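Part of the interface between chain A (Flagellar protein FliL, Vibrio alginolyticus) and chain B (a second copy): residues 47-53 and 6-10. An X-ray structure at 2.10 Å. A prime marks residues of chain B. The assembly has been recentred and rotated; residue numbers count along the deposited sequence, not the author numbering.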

ATOM      1  N   ARG A  47      10.783  -9.363  -4.563  1.00 23.70           N
ATOM      2  CA  ARG A  47      11.545  -8.626  -3.558  1.00 27.73           C
ATOM      3  C   ARG A  47      11.742  -7.164  -3.973  1.00 27.74           C
ATOM      4  O   ARG A  47      11.619  -6.266  -3.144  1.00 29.89           O
ATOM      5  CB  ARG A  47      12.902  -9.290  -3.311  1.00 26.26           C
ATOM      6  CG  ARG A  47      12.816 -10.743  -2.921  1.00 31.43           C
ATOM      7  CD  ARG A  47      14.196 -11.268  -2.533  1.00 36.87           C
ATOM      8  NE  ARG A  47      14.152 -12.655  -2.100  1.00 38.52           N
ATOM      9  CZ  ARG A  47      13.803 -13.037  -0.877  1.00 41.59           C
ATOM     10  NH1 ARG A  47      13.465 -12.127   0.032  1.00 42.89           N
ATOM     11  NH2 ARG A  47      13.787 -14.326  -0.564  1.00 41.69           N
ATOM     12  N   TYR A  48      12.036  -6.904  -5.248  1.00 28.82           N
ATOM     13  CA  TYR A  48      12.295  -5.526  -5.661  1.00 26.89           C
ATOM     14  C   TYR A  48      11.037  -4.658  -5.542  1.00 29.68           C
ATOM     15  O   TYR A  48      11.111  -3.491  -5.133  1.00 28.13           O
ATOM     16  CB  TYR A  48      12.840  -5.519  -7.089  1.00 32.82           C
ATOM     17  CG  TYR A  48      13.132  -4.122  -7.640  1.00 32.50           C
ATOM     18  CD1 TYR A  48      14.365  -3.485  -7.396  1.00 31.52           C
ATOM     19  CD2 TYR A  48      12.200  -3.457  -8.403  1.00 27.36           C
ATOM     20  CE1 TYR A  48      14.624  -2.210  -7.886  1.00 30.26           C
ATOM     21  CE2 TYR A  48      12.457  -2.177  -8.911  1.00 27.86           C
ATOM     22  CZ  TYR A  48      13.666  -1.564  -8.648  1.00 28.54           C
ATOM     23  OH  TYR A  48      13.901  -0.307  -9.151  1.00 28.53           O
ATOM     24  N   HIS A  49       9.874  -5.213  -5.897  1.00 27.16           N
ATOM     25  CA  HIS A  49       8.607  -4.495  -5.884  1.00 24.89           C
ATOM     26  C   HIS A  49       7.851  -4.626  -4.572  1.00 20.33           C
ATOM     27  O   HIS A  49       6.645  -4.349  -4.533  1.00 23.02           O
ATOM     28  CB  HIS A  49       7.750  -4.970  -7.054  1.00 24.43           C
ATOM     29  CG  HIS A  49       8.310  -4.551  -8.370  1.00 27.42           C
ATOM     30  ND1 HIS A  49       8.201  -3.258  -8.834  1.00 26.42           N
ATOM     31  CD2 HIS A  49       9.070  -5.211  -9.275  1.00 28.67           C
ATOM     32  CE1 HIS A  49       8.823  -3.154  -9.997  1.00 24.98           C
ATOM     33  NE2 HIS A  49       9.356  -4.323 -10.288  1.00 28.59           N
ATOM     34  N   SER A  50       8.530  -5.051  -3.508  1.00 24.06           N
ATOM     35  CA  SER A  50       7.905  -5.160  -2.189  1.00 27.65           C
ATOM     36  C   SER A  50       7.127  -3.930  -1.728  1.00 28.59           C
ATOM     37  O   SER A  50       6.075  -4.112  -1.090  1.00 22.69           O
ATOM     38  CB  SER A  50       8.972  -5.494  -1.137  1.00 33.53           C
ATOM     39  OG  SER A  50       9.077  -6.889  -1.031  1.00 45.36           O
ATOM     40  N   PRO A  51       7.576  -2.687  -1.960  1.00 29.79           N
ATOM     41  CA  PRO A  51       6.737  -1.549  -1.548  1.00 26.00           C
ATOM     42  C   PRO A  51       5.380  -1.548  -2.221  1.00 24.10           C
ATOM     43  O   PRO A  51       4.356  -1.288  -1.567  1.00 21.05           O
ATOM     44  CB  PRO A  51       7.576  -0.330  -1.953  1.00 27.37           C
ATOM     45  CG  PRO A  51       9.004  -0.860  -1.958  1.00 27.59           C
ATOM     46  CD  PRO A  51       8.864  -2.237  -2.523  1.00 22.54           C
ATOM     47  N   LEU A  52       5.345  -1.868  -3.517  1.00 21.64           N
ATOM     48  CA  LEU A  52       4.067  -1.908  -4.220  1.00 22.33           C
ATOM     49  C   LEU A  52       3.200  -3.057  -3.698  1.00 21.90           C
ATOM     50  O   LEU A  52       1.999  -2.890  -3.476  1.00 23.62           O
ATOM     51  CB  LEU A  52       4.328  -2.047  -5.717  1.00 21.81           C
ATOM     52  CG  LEU A  52       3.118  -2.194  -6.619  1.00 22.67           C
ATOM     53  CD1 LEU A  52       2.356  -0.863  -6.548  1.00 26.83           C
ATOM     54  CD2 LEU A  52       3.509  -2.488  -8.037  1.00 22.27           C
ATOM     55  N   ILE A  53       3.822  -4.214  -3.444  1.00 20.00           N
ATOM     56  CA  ILE A  53       3.083  -5.375  -2.967  1.00 23.35           C
ATOM     57  C   ILE A  53       2.483  -5.093  -1.589  1.00 19.96           C
ATOM     58  O   ILE A  53       1.309  -5.355  -1.344  1.00 18.79           O
ATOM     59  CB  ILE A  53       3.992  -6.620  -2.964  1.00 16.23           C
ATOM     60  CG1 ILE A  53       4.269  -7.045  -4.418  1.00 21.21           C
ATOM     61  CG2 ILE A  53       3.337  -7.778  -2.171  1.00 16.84           C
ATOM     62  CD1 ILE A  53       5.414  -8.047  -4.613  1.00 22.03           C
TER
ATOM     63  N   PRO B   6      11.664   0.812 -15.684  1.00 33.02           N
ATOM     64  CA  PRO B   6      12.076   2.088 -15.089  1.00 34.54           C
ATOM     65  C   PRO B   6      11.524   2.314 -13.697  1.00 31.18           C
ATOM     66  O   PRO B   6      11.872   3.333 -13.102  1.00 33.06           O
ATOM     67  CB  PRO B   6      11.514   3.153 -16.077  1.00 27.41           C
ATOM     68  CG  PRO B   6      10.231   2.494 -16.583  1.00 37.43           C
ATOM     69  CD  PRO B   6      10.512   0.969 -16.593  1.00 34.80           C
ATOM     70  N   ILE B   7      10.714   1.402 -13.136  1.00 30.68           N
ATOM     71  CA  ILE B   7      10.075   1.675 -11.844  1.00 27.47           C
ATOM     72  C   ILE B   7      11.091   1.602 -10.721  1.00 26.42           C
ATOM     73  O   ILE B   7      11.957   0.721 -10.699  1.00 27.70           O
ATOM     74  CB  ILE B   7       8.904   0.713 -11.592  1.00 28.51           C
ATOM     75  CG1 ILE B   7       7.738   1.153 -12.446  1.00 30.67           C
ATOM     76  CG2 ILE B   7       8.468   0.748 -10.144  1.00 24.83           C
ATOM     77  CD1 ILE B   7       6.778   0.071 -12.676  1.00 39.17           C
ATOM     78  N   ALA B   8      11.007   2.559  -9.795  1.00 25.58           N
ATOM     79  CA  ALA B   8      11.805   2.559  -8.576  1.00 23.63           C
ATOM     80  C   ALA B   8      10.955   3.060  -7.413  1.00 22.65           C
ATOM     81  O   ALA B   8       9.948   3.741  -7.600  1.00 21.62           O
ATOM     82  CB  ALA B   8      13.060   3.435  -8.704  1.00 28.14           C
ATOM     83  N   TYR B   9      11.410   2.769  -6.203  1.00 23.57           N
ATOM     84  CA  TYR B   9      10.719   3.158  -4.977  1.00 24.42           C
ATOM     85  C   TYR B   9      11.646   4.055  -4.151  1.00 26.13           C
ATOM     86  O   TYR B   9      12.812   3.720  -3.966  1.00 24.20           O
ATOM     87  CB  TYR B   9      10.281   1.884  -4.198  1.00 28.51           C
ATOM     88  CG  TYR B   9       9.388   1.028  -5.096  1.00 23.59           C
ATOM     89  CD1 TYR B   9       8.098   1.440  -5.387  1.00 22.88           C
ATOM     90  CD2 TYR B   9       9.876  -0.109  -5.729  1.00 22.13           C
ATOM     91  CE1 TYR B   9       7.282   0.729  -6.258  1.00 22.74           C
ATOM     92  CE2 TYR B   9       9.067  -0.847  -6.611  1.00 22.26           C
ATOM     93  CZ  TYR B   9       7.767  -0.419  -6.876  1.00 23.00           C
ATOM     94  OH  TYR B   9       6.926  -1.122  -7.733  1.00 20.14           O
ATOM     95  N   VAL B  10      11.140   5.205  -3.697  1.00 26.14           N
ATOM     96  CA  VAL B  10      11.892   6.134  -2.854  1.00 20.95           C
ATOM     97  C   VAL B  10      11.264   6.059  -1.475  1.00 25.77           C
ATOM     98  O   VAL B  10      10.112   6.465  -1.279  1.00 26.92           O
ATOM     99  CB  VAL B  10      11.881   7.571  -3.398  1.00 23.72           C
ATOM    100  CG1 VAL B  10      12.461   8.543  -2.344  1.00 25.41           C
ATOM    101  CG2 VAL B  10      12.672   7.669  -4.716  1.00 23.69           C
TER

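Tyr9′ is the centre of this contact, with far more of its surface covered than any other residue here. Its CA-to-CB bond points toward chain A, and its m rotamer lays the ring along the turn where one helix of chain A gives way to the next. The phenol oxygen ends in a hydrogen bond: Tyr9′ OH lies 2.7 Å from His49 ND1, nearly linear at 173°. Either atom could be the donor, since hydroxyl and imidazole can each give or accept a proton. The two rings meet rim to rim, planes at 87°; each partner atom lies near the plane of the other ring, at its edge, and a face of Tyr9′ remains for packing. Pro51 CB sits over that face, 4.2 Å from the centroid of the Tyr9′ ring in a CH-π contact, while Leu52 CB packs 4.0 Å from Tyr9′ CZ. The compact proline ring suits the flat face of Tyr9′.

The second hydrogen bond uses the backbone of the strand. Tyr48, with chi1 in the t rotamer (179°), extends its ring so that OH donates to Ile7′ O at 2.7 Å; a long side chain with a terminal donor suits this reach. Ile7′ CG2 meanwhile packs 3.9 Å from His49 CE1. Within chain A, Ile53 N donates to His49 O at 3.0 Å, securing the first turn of the second helix.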